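Local atomic coordinates of uncharacterized protein (Parabacteroides merdae, PDB entry 4R7F), a protein that is of unknown function but has three immunoglobulin-like beta-sandwich domains, with an N-terminal region related to the first domain of type 9 secretion system plug proteins. Residues 7-11 and 12-16; 72-76 and 77-81; 99-102 and 103-107; 316-319 and 320-324. All coordinates share one frame; numbering follows the deposited sequence. Where two conformers were deposited one is given.

Interaction 1 (7-11 and 12-16); sequences TDVNS and KQIKT
Ser11 holds the turn with both of its oxygens. Its OG accepts the backbone N-H of Gln13 at 3.1 Å (OG to N), a fairly straight bond of 151°. This is an ST turn, and it forms because OG stands anti to the Ser11 nitrogen (chi1 164°), lying beside the carbonyl carbon and hence over the chain that follows. The main-chain closure is looser: Ile14 N reaches Ser11 O over 3.3 Å, a weak bond that completes a type I beta turn from Ser11 to Ile14. A water reinforces it, donating to Ser11 O and to Ile14 O (2.8 Å from the water oxygen to the latter) while accepting from Lys15 NZ. Lys15 NZ also bonds weakly to Lys12 O. Apolar contact fills in behind the polar bonds. Val9 CG1 lies 3.8 Å from Ile14 CB and almost as near to CG2, and Ile14 CG1 rests against Ser11 CB. Beyond Ile14 lie Phe43, Ile130 and Phe131, so its side chain faces the strands 39-46 and 129-138. Closure of the turn between strands 8-9 and 14-21 thus probably depends on the serine hydroxyl and the shared water as much as on the weak main-chain bond.

Interaction 2 (72-76 and 77-81); sequences IEYMN and GFQGT
Where the short strand 75-76 runs out into the loop before strand 81-82, Met75 lays its side chain over the loop backbone that follows and reaches Gln79. Met75 is selenomethionine, substituted in the protein used for the crystal, and the contacts here belong to one of its two modelled conformers, so the CE and SE distances are less certain than the rest. Its CG is wedged between the backbone N and the carbonyl carbon (chi1 62°), and a bend at chi3 brings CE over two successive carbonyls, 3.6 Å from Gly77 O and 3.5 Å from Phe78 O. The selenium sits 3.7 Å from Gln79 OE1, a packing contact. Gly77 is needed as glycine: a CB would run into Asn76 O. The loop ends in a G1 beta bulge, with Gly80 and Thr81 both facing Tyr55 of strand 53-60. Gln79, just ahead of that bulge, points its amide at Met75, and OE1 accepts from Val57 N. A leucine here would probably leave Val57 N without this acceptor. At the nitrogen end of the amide, Tyr74 OH stands 3.9 Å from Gln79 NE2, the ring and amide planes 76° apart; the hydroxyl is itself bonded to Val57 O, in strand 53-60.

Interaction 3 (99-102 and 103-107); sequences YRLL and LPNDD
Asn105 ND2 donates to Leu102 O at 2.7 Å, a bond that ties the end of strand 96-103 to the loop after it. The amide nitrogen comes in nearly straight on to the carbonyl, with a C=O...N angle of 174°, though Leu102 O lies tilted from the amide plane of Asn105 by 26°. The other end of the amide is busy too: Asn105 OD1 takes the backbone N-H of Asp107 at 2.8 Å and also that of Val108. With both ends engaged, the amide has little freedom to flip or turn. Its position comes from chi1 of 57°, which sets CG between the backbone N and the carbonyl carbon and swings the amide back over the strand end. Losing the amide to an alanine here would probably strip Leu102 O of this donor, release the N-H groups of Asp107 and Val108, and let the loop shift.

Packing backs up the polar bonds. Leu101 CD1 touches Asn105 ND2 at 3.7 Å, so a methyl group covers the amide nitrogen, while Leu101 CD2 meets Leu103 CD1 at 4.0 Å. Both leucines also lie against Ile41 and Tyr55, which carries them into the space between strands 39-46 and 53-60. The peptide bond before Pro104 is cis and bends the chain sharply out of the strand. What follows is an Asx turn, formed by Asn105 OD1 and Asp107 N, that leads the chain from strand 96-103 of one sheet toward strand 109-110.

Interaction 4 (316-319 and 320-324); sequences NVLD and EKSKM
Ser322 OG is shared between two backbone groups of the loop ahead of it. It donates to Val317 O at 2.7 Å, in the carbonyl plane and on a lone pair, and accepts from Asp319 N at 3.2 Å along a nearly straight line (167°). A chi1 of 61° places the hydroxyl there, between its own backbone N and carbonyl carbon. Asp319 O in turn accepts two N-H groups: Lys323 N comes almost head-on to the carbonyl at 2.9 Å, whereas Ser322 N stands well above the carbonyl plane. Asp319 OD1 takes Lys321 N at 2.9 Å, from above the carboxylate plane, making an Asx turn, and bonds weakly to Ser322 N. Its OD2 uses the syn lone pair for a salt bridge to Lys321 NZ, 2.8 Å away. That lysine bends at chi3 and chi4 to get there, and its ammonium also pairs with Asp8; its positive charge probably eases the closeness of Glu320 OE1, 4.5 Å from Asp319 OD2. Farther out, Ser322 and Met324 bond through their backbones to Leu309 and Val307 of strand 305-310, and Leu318 packs on Val351 of strand 342-352; in sequence the turn leads on to strand 325-327.

How the interactions relate
Interactions 1 to 4 follow one another along the chain. Interactions 2 and 3, like segment 12-16 of interaction 1, lie within the region related to the plug protein first domain; their centres are about 13 Å apart, and Thr81 touches Asp107 between them. Interactions 1 and 3 sit on strands of the same four-stranded antiparallel sheet, 14-21 and 96-103, yet with centres about 19 Å apart they do not meet. Interaction 4 comes much later in the chain and touches interaction 1 directly: Lys321 bridges Asp8 and Asp319, and Val317 packs on Thr7. The N-terminal strand is thereby tied to the loop 316-324, whereas the centre of interaction 2 lies about 33 Å from that of interaction 4.

Interaction 1 (7-11 and 12-16)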
loop_
_atom_site.group_PDB
_atom_site.type_symbol
_atom_site.label_atom_id
_atom_site.label_comp_id
_atom_site.label_asym_id
_atom_site.label_seq_id
_atom_site.Cartn_x
_atom_site.Cartn_y
_atom_site.Cartn_z
ATOM N N THR A 7 24.055 -4.966 -6.988
ATOM C CA THR A 7 24.235 -3.526 -7.017
ATOM C C THR A 7 25.227 -3.124 -5.955
ATOM O O THR A 7 25.008 -3.376 -4.764
ATOM C CB THR A 7 22.919 -2.826 -6.800
ATOM O OG1 THR A 7 22.047 -3.193 -7.879
ATOM C CG2 THR A 7 23.114 -1.290 -6.752
ATOM N N ASP A 8 26.318 -2.528 -6.410
ATOM C CA ASP A 8 27.435 -2.106 -5.558
ATOM C C ASP A 8 28.327 -1.046 -6.230
ATOM O O ASP A 8 28.423 -0.975 -7.428
ATOM C CB ASP A 8 28.282 -3.318 -5.228
ATOM C CG ASP A 8 29.177 -3.109 -4.017
ATOM O OD1 ASP A 8 28.907 -2.223 -3.166
ATOM O OD2 ASP A 8 30.171 -3.852 -3.931
ATOM N N VAL A 9 28.931 -0.190 -5.432
ATOM C CA VAL A 9 29.821 0.843 -5.902
ATOM C C VAL A 9 31.250 0.474 -5.517
ATOM O O VAL A 9 31.494 0.126 -4.390
ATOM C CB VAL A 9 29.463 2.185 -5.251
ATOM C CG1 VAL A 9 30.511 3.254 -5.565
ATOM C CG2 VAL A 9 28.108 2.631 -5.731
ATOM N N ASN A 10 32.186 0.551 -6.459
ATOM C CA ASN A 10 33.572 0.174 -6.220
ATOM C C ASN A 10 34.525 1.344 -6.421
ATOM O O ASN A 10 35.692 1.128 -6.614
ATOM C CB ASN A 10 34.003 -0.938 -7.199
ATOM C CG ASN A 10 32.973 -2.033 -7.319
ATOM O OD1 ASN A 10 32.741 -2.798 -6.372
ATOM N ND2 ASN A 10 32.317 -2.094 -8.467
ATOM N N SER A 11 34.026 2.563 -6.480
ATOM C CA SER A 11 34.885 3.710 -6.678
ATOM C C SER A 11 34.558 4.748 -5.650
ATOM O O SER A 11 33.399 5.014 -5.407
ATOM C CB SER A 11 34.686 4.300 -8.057
ATOM O OG SER A 11 35.240 5.608 -8.126
ATOM N N LYS A 12 35.577 5.354 -5.055
ATOM C CA LYS A 12 35.343 6.404 -4.069
ATOM C C LYS A 12 34.780 7.690 -4.668
ATOM O O LYS A 12 34.275 8.527 -3.908
ATOM C CB LYS A 12 36.602 6.693 -3.312
ATOM C CG LYS A 12 37.074 5.489 -2.533
ATOM C CD LYS A 12 38.478 5.690 -2.010
ATOM C CE LYS A 12 38.916 4.537 -1.131
ATOM N NZ LYS A 12 40.380 4.348 -1.212
ATOM N N GLN A 13 34.896 7.831 -6.003
ATOM C CA GLN A 13 34.383 9.055 -6.665
ATOM C C GLN A 13 32.894 8.937 -7.084
ATOM O O GLN A 13 32.297 9.924 -7.477
ATOM C CB GLN A 13 35.256 9.507 -7.860
ATOM C CG GLN A 13 36.675 10.026 -7.547
ATOM C CD GLN A 13 36.771 11.260 -6.635
ATOM O OE1 GLN A 13 36.254 11.282 -5.513
ATOM N NE2 GLN A 13 37.516 12.259 -7.091
ATOM N N ILE A 14 32.274 7.772 -6.926
ATOM C CA ILE A 14 30.874 7.548 -7.306
ATOM C C ILE A 14 29.995 7.557 -6.043
ATOM O O ILE A 14 30.287 6.872 -5.066
ATOM C CB ILE A 14 30.767 6.165 -8.052
ATOM C CG1 ILE A 14 31.581 6.177 -9.353
ATOM C CG2 ILE A 14 29.331 5.722 -8.305
ATOM C CD1 ILE A 14 31.159 7.243 -10.336
ATOM N N LYS A 15 28.900 8.302 -6.050
ATOM C CA LYS A 15 28.024 8.341 -4.875
ATOM C C LYS A 15 26.595 8.320 -5.317
ATOM O O LYS A 15 26.280 8.680 -6.463
ATOM C CB LYS A 15 28.249 9.600 -4.061
ATOM C CG LYS A 15 29.654 9.779 -3.526
ATOM C CD LYS A 15 29.960 8.789 -2.418
ATOM C CE LYS A 15 31.290 9.139 -1.757
ATOM N NZ LYS A 15 32.099 7.957 -1.324
ATOM N N THR A 16 25.738 7.864 -4.407
ATOM C CA THR A 16 24.283 8.018 -4.508
ATOM C C THR A 16 23.779 7.301 -5.732
ATOM O O THR A 16 22.970 7.822 -6.524
ATOM C CB THR A 16 23.901 9.519 -4.481
ATOM O OG1 THR A 16 24.614 10.149 -3.403
ATOM C CG2 THR A 16 22.428 9.707 -4.281
HETATM O O HOH W 1 31.711 5.520 -3.013
#

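Interaction 2 (72-76 and 77-81)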
loop_
_atom_site.group_PDB
_atom_site.type_symbol
_atom_site.label_atom_id
_atom_site.label_comp_id
_atom_site.label_asym_id
_atom_site.label_seq_id
_atom_site.Cartn_x
_atom_site.Cartn_y
_atom_site.Cartn_z
ATOM N N ILE A 72 24.268 -10.915 -28.324
ATOM C CA ILE A 72 23.282 -10.870 -29.433
ATOM C C ILE A 72 21.992 -11.622 -29.061
ATOM O O ILE A 72 20.903 -11.253 -29.508
ATOM C CB ILE A 72 23.875 -11.320 -30.810
ATOM C CG1 ILE A 72 22.998 -10.807 -31.979
ATOM C CG2 ILE A 72 24.133 -12.832 -30.871
ATOM C CD1 ILE A 72 22.867 -9.284 -32.051
ATOM N N GLU A 73 22.120 -12.642 -28.211
ATOM C CA GLU A 73 20.961 -13.390 -27.720
ATOM C C GLU A 73 20.081 -12.569 -26.771
ATOM O O GLU A 73 18.879 -12.806 -26.708
ATOM C CB GLU A 73 21.408 -14.679 -27.014
ATOM C CG GLU A 73 21.996 -15.751 -27.934
ATOM C CD GLU A 73 22.547 -16.935 -27.158
ATOM O OE1 GLU A 73 23.702 -16.817 -26.695
ATOM O OE2 GLU A 73 21.822 -17.969 -26.982
ATOM N N TYR A 74 20.651 -11.600 -26.043
ATOM C CA TYR A 74 19.866 -10.889 -25.022
ATOM C C TYR A 74 19.616 -9.432 -25.195
ATOM O O TYR A 74 18.685 -8.933 -24.569
ATOM C CB TYR A 74 20.388 -11.127 -23.616
ATOM C CG TYR A 74 21.801 -10.688 -23.292
ATOM C CD1 TYR A 74 22.100 -9.359 -22.991
ATOM C CD2 TYR A 74 22.816 -11.639 -23.182
ATOM C CE1 TYR A 74 23.388 -8.995 -22.622
ATOM C CE2 TYR A 74 24.096 -11.296 -22.811
ATOM C CZ TYR A 74 24.389 -9.982 -22.538
ATOM O OH TYR A 74 25.677 -9.697 -22.168
HETATM N N MSE A 75 20.405 -8.754 -26.029
HETATM C CA MSE A 75 20.276 -7.302 -26.269
HETATM C C MSE A 75 20.384 -6.985 -27.740
HETATM O O MSE A 75 21.130 -7.655 -28.480
HETATM C CB MSE A 75 21.373 -6.491 -25.553
HETATM C CG MSE A 75 22.809 -6.806 -26.012
HETATM SE SE MSE A 75 24.272 -6.065 -24.908
HETATM C CE MSE A 75 24.045 -4.145 -25.283
ATOM N N ASN A 76 19.701 -5.929 -28.152
ATOM C CA ASN A 76 19.952 -5.313 -29.403
ATOM C C ASN A 76 20.711 -4.034 -29.097
ATOM O O ASN A 76 20.256 -3.218 -28.297
ATOM C CB ASN A 76 18.666 -5.035 -30.155
ATOM C CG ASN A 76 18.918 -4.882 -31.641
ATOM O OD1 ASN A 76 19.299 -3.812 -32.093
ATOM N ND2 ASN A 76 18.774 -5.971 -32.398
ATOM N N GLY A 77 21.885 -3.881 -29.704
ATOM C CA GLY A 77 22.761 -2.749 -29.433
ATOM C C GLY A 77 24.137 -3.217 -29.017
ATOM O O GLY A 77 24.371 -4.413 -28.843
ATOM N N PHE A 78 25.053 -2.266 -28.840
ATOM C CA PHE A 78 26.451 -2.601 -28.556
ATOM C C PHE A 78 26.831 -2.443 -27.082
ATOM O O PHE A 78 26.247 -1.653 -26.333
ATOM C CB PHE A 78 27.389 -1.746 -29.417
ATOM C CG PHE A 78 27.082 -1.802 -30.886
ATOM C CD1 PHE A 78 27.290 -2.977 -31.610
ATOM C CD2 PHE A 78 26.586 -0.680 -31.552
ATOM C CE1 PHE A 78 27.009 -3.034 -32.966
ATOM C CE2 PHE A 78 26.309 -0.734 -32.909
ATOM C CZ PHE A 78 26.519 -1.913 -33.613
ATOM N N GLN A 79 27.830 -3.218 -26.684
ATOM C CA GLN A 79 28.504 -3.013 -25.432
ATOM C C GLN A 79 29.306 -1.739 -25.529
ATOM O O GLN A 79 29.677 -1.306 -26.626
ATOM C CB GLN A 79 29.467 -4.161 -25.148
ATOM C CG GLN A 79 28.809 -5.517 -24.946
ATOM C CD GLN A 79 28.044 -5.652 -23.634
ATOM O OE1 GLN A 79 27.331 -4.732 -23.204
ATOM N NE2 GLN A 79 28.147 -6.832 -23.018
ATOM N N GLY A 80 29.592 -1.152 -24.377
ATOM C CA GLY A 80 30.482 0.001 -24.315
ATOM C C GLY A 80 29.841 1.298 -24.770
ATOM O O GLY A 80 30.513 2.170 -25.280
ATOM N N THR A 81 28.540 1.437 -24.552
ATOM C CA THR A 81 27.857 2.651 -24.912
ATOM C C THR A 81 28.134 3.784 -23.918
ATOM O O THR A 81 28.238 3.558 -22.710
ATOM C CB THR A 81 26.353 2.419 -24.951
ATOM O OG1 THR A 81 26.079 1.198 -25.653
ATOM C CG2 THR A 81 25.659 3.619 -25.586
#

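Interaction 3 (99-102 and 103-107)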
loop_
_atom_site.group_PDB
_atom_site.type_symbol
_atom_site.label_atom_id
_atom_site.label_comp_id
_atom_site.label_asym_id
_atom_site.label_seq_id
_atom_site.Cartn_x
_atom_site.Cartn_y
_atom_site.Cartn_z
ATOM N N TYR A 99 24.483 11.925 -13.236
ATOM C CA TYR A 99 24.357 11.122 -14.446
ATOM C C TYR A 99 23.099 10.277 -14.377
ATOM O O TYR A 99 22.675 9.833 -13.315
ATOM C CB TYR A 99 25.541 10.177 -14.574
ATOM C CG TYR A 99 26.872 10.874 -14.757
ATOM C CD1 TYR A 99 27.545 11.414 -13.672
ATOM C CD2 TYR A 99 27.460 10.998 -16.031
ATOM C CE1 TYR A 99 28.757 12.062 -13.829
ATOM C CE2 TYR A 99 28.687 11.644 -16.202
ATOM C CZ TYR A 99 29.319 12.192 -15.096
ATOM O OH TYR A 99 30.530 12.827 -15.222
ATOM N N ARG A 100 22.525 10.022 -15.528
ATOM C CA ARG A 100 21.259 9.316 -15.632
ATOM C C ARG A 100 21.311 8.483 -16.889
ATOM O O ARG A 100 21.648 8.986 -17.955
ATOM C CB ARG A 100 20.129 10.310 -15.708
ATOM C CG ARG A 100 18.739 9.720 -15.766
ATOM C CD ARG A 100 17.798 10.704 -15.077
ATOM N NE ARG A 100 16.458 10.720 -15.629
ATOM C CZ ARG A 100 16.157 11.253 -16.806
ATOM N NH1 ARG A 100 17.104 11.792 -17.573
ATOM N NH2 ARG A 100 14.905 11.222 -17.232
ATOM N N LEU A 101 21.017 7.202 -16.719
ATOM C CA LEU A 101 20.921 6.222 -17.780
ATOM C C LEU A 101 19.576 5.554 -17.613
ATOM O O LEU A 101 19.279 5.009 -16.542
ATOM C CB LEU A 101 22.037 5.189 -17.638
ATOM C CG LEU A 101 21.971 3.945 -18.516
ATOM C CD1 LEU A 101 22.145 4.300 -19.983
ATOM C CD2 LEU A 101 23.059 2.994 -18.102
ATOM N N LEU A 102 18.751 5.644 -18.648
ATOM C CA LEU A 102 17.510 4.900 -18.707
ATOM C C LEU A 102 17.693 3.666 -19.592
ATOM O O LEU A 102 18.357 3.718 -20.641
ATOM C CB LEU A 102 16.404 5.767 -19.268
ATOM C CG LEU A 102 16.193 7.076 -18.531
ATOM C CD1 LEU A 102 15.049 7.847 -19.169
ATOM C CD2 LEU A 102 15.920 6.806 -17.067
ATOM N N LEU A 103 17.102 2.561 -19.162
ATOM C CA LEU A 103 17.094 1.341 -19.931
ATOM C C LEU A 103 15.718 0.685 -19.906
ATOM O O LEU A 103 15.050 0.692 -18.891
ATOM C CB LEU A 103 18.096 0.380 -19.349
ATOM C CG LEU A 103 19.561 0.697 -19.616
ATOM C CD1 LEU A 103 20.452 -0.048 -18.631
ATOM C CD2 LEU A 103 19.922 0.327 -21.039
ATOM N N PRO A 104 15.281 0.115 -21.032
ATOM C CA PRO A 104 15.951 0.172 -22.323
ATOM C C PRO A 104 15.873 1.597 -22.901
ATOM O O PRO A 104 15.098 2.429 -22.411
ATOM C CB PRO A 104 15.122 -0.779 -23.171
ATOM C CG PRO A 104 13.747 -0.570 -22.636
ATOM C CD PRO A 104 13.959 -0.517 -21.144
ATOM N N ASN A 105 16.679 1.881 -23.916
ATOM C CA ASN A 105 16.683 3.206 -24.516
ATOM C C ASN A 105 16.873 3.066 -26.029
ATOM O O ASN A 105 16.696 1.973 -26.565
ATOM C CB ASN A 105 17.755 4.079 -23.838
ATOM C CG ASN A 105 19.147 3.476 -23.915
ATOM O OD1 ASN A 105 19.536 2.925 -24.936
ATOM N ND2 ASN A 105 19.905 3.572 -22.831
ATOM N N ASP A 106 17.213 4.161 -26.711
ATOM C CA ASP A 106 17.406 4.144 -28.178
ATOM C C ASP A 106 18.619 3.305 -28.619
ATOM O O ASP A 106 18.647 2.832 -29.750
ATOM C CB ASP A 106 17.560 5.579 -28.751
ATOM C CG ASP A 106 16.227 6.297 -28.956
ATOM O OD1 ASP A 106 15.167 5.748 -28.606
ATOM O OD2 ASP A 106 16.241 7.435 -29.466
ATOM N N ASP A 107 19.610 3.141 -27.742
ATOM C CA ASP A 107 20.856 2.428 -28.055
ATOM C C ASP A 107 20.829 0.946 -27.674
ATOM O O ASP A 107 21.585 0.150 -28.252
ATOM C CB ASP A 107 22.035 3.044 -27.278
ATOM C CG ASP A 107 22.335 4.490 -27.670
ATOM O OD1 ASP A 107 21.919 4.950 -28.763
ATOM O OD2 ASP A 107 23.006 5.166 -26.859
#

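Interaction 4 (316-319 and 320-324)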
loop_
_atom_site.group_PDB
_atom_site.type_symbol
_atom_site.label_atom_id
_atom_site.label_comp_id
_atom_site.label_asym_id
_atom_site.label_seq_id
_atom_site.Cartn_x
_atom_site.Cartn_y
_atom_site.Cartn_z
ATOM N N ASN A 316 22.100 -1.694 0.426
ATOM C CA ASN A 316 21.900 -2.920 1.200
ATOM C C ASN A 316 23.051 -3.961 1.102
ATOM O O ASN A 316 22.841 -5.145 1.236
ATOM C CB ASN A 316 20.536 -3.524 0.870
ATOM C CG ASN A 316 19.392 -2.720 1.471
ATOM O OD1 ASN A 316 19.488 -2.194 2.573
ATOM N ND2 ASN A 316 18.334 -2.599 0.737
ATOM N N VAL A 317 24.276 -3.474 0.911
ATOM C CA VAL A 317 25.477 -4.300 0.944
ATOM C C VAL A 317 26.090 -4.311 2.348
ATOM O O VAL A 317 26.319 -3.269 2.955
ATOM C CB VAL A 317 26.485 -3.776 -0.117
ATOM C CG1 VAL A 317 27.842 -4.492 -0.082
ATOM C CG2 VAL A 317 25.850 -3.854 -1.503
ATOM N N LEU A 318 26.341 -5.515 2.847
ATOM C CA LEU A 318 27.017 -5.729 4.113
ATOM C C LEU A 318 28.441 -6.090 3.765
ATOM O O LEU A 318 28.719 -7.224 3.385
ATOM C CB LEU A 318 26.361 -6.861 4.921
ATOM C CG LEU A 318 24.860 -6.660 5.161
ATOM C CD1 LEU A 318 24.355 -7.809 6.019
ATOM C CD2 LEU A 318 24.629 -5.334 5.848
ATOM N N ASP A 319 29.327 -5.094 3.887
ATOM C CA ASP A 319 30.750 -5.238 3.668
ATOM C C ASP A 319 31.547 -4.147 4.452
ATOM O O ASP A 319 31.016 -3.461 5.318
ATOM C CB ASP A 319 31.025 -5.176 2.158
ATOM C CG ASP A 319 30.893 -3.743 1.561
ATOM O OD1 ASP A 319 30.474 -2.782 2.285
ATOM O OD2 ASP A 319 31.202 -3.586 0.339
ATOM N N GLU A 320 32.816 -3.986 4.124
ATOM C CA GLU A 320 33.721 -3.115 4.865
ATOM C C GLU A 320 33.328 -1.666 4.759
ATOM O O GLU A 320 33.750 -0.884 5.568
ATOM C CB GLU A 320 35.157 -3.241 4.326
ATOM C CG GLU A 320 35.769 -4.619 4.558
ATOM C CD GLU A 320 35.545 -5.647 3.430
ATOM O OE1 GLU A 320 34.853 -5.359 2.395
ATOM O OE2 GLU A 320 36.075 -6.768 3.623
ATOM N N LYS A 321 32.580 -1.304 3.728
ATOM C CA LYS A 321 32.103 0.043 3.614
ATOM C C LYS A 321 31.017 0.325 4.605
ATOM O O LYS A 321 30.939 1.440 5.055
ATOM C CB LYS A 321 31.533 0.341 2.235
ATOM C CG LYS A 321 32.461 0.105 1.057
ATOM C CD LYS A 321 31.770 0.739 -0.165
ATOM C CE LYS A 321 31.758 -0.138 -1.409
ATOM N NZ LYS A 321 30.910 -1.358 -1.299
ATOM N N SER A 322 30.141 -0.653 4.892
ATOM C CA SER A 322 28.953 -0.367 5.702
ATOM C C SER A 322 29.134 -0.846 7.143
ATOM O O SER A 322 28.352 -0.522 8.021
ATOM C CB SER A 322 27.739 -1.006 5.068
ATOM O OG SER A 322 27.897 -2.427 5.009
ATOM N N LYS A 323 30.185 -1.622 7.376
ATOM C CA LYS A 323 30.508 -2.097 8.724
ATOM C C LYS A 323 30.846 -0.920 9.636
ATOM O O LYS A 323 31.416 0.053 9.207
ATOM C CB LYS A 323 31.692 -3.038 8.650
ATOM C CG LYS A 323 32.028 -3.759 9.951
ATOM C CD LYS A 323 33.030 -4.857 9.633
ATOM C CE LYS A 323 33.508 -5.513 10.903
ATOM N NZ LYS A 323 34.708 -6.335 10.679
HETATM N N MSE A 324 30.463 -1.023 10.889
HETATM C CA MSE A 324 30.714 0.019 11.862
HETATM C C MSE A 324 31.781 -0.366 12.865
HETATM O O MSE A 324 31.778 -1.463 13.457
HETATM C CB MSE A 324 29.371 0.239 12.525
HETATM C CG MSE A 324 28.530 1.145 11.571
HETATM SE SE MSE A 324 27.095 1.668 12.690
HETATM C CE MSE A 324 27.795 3.408 13.175
#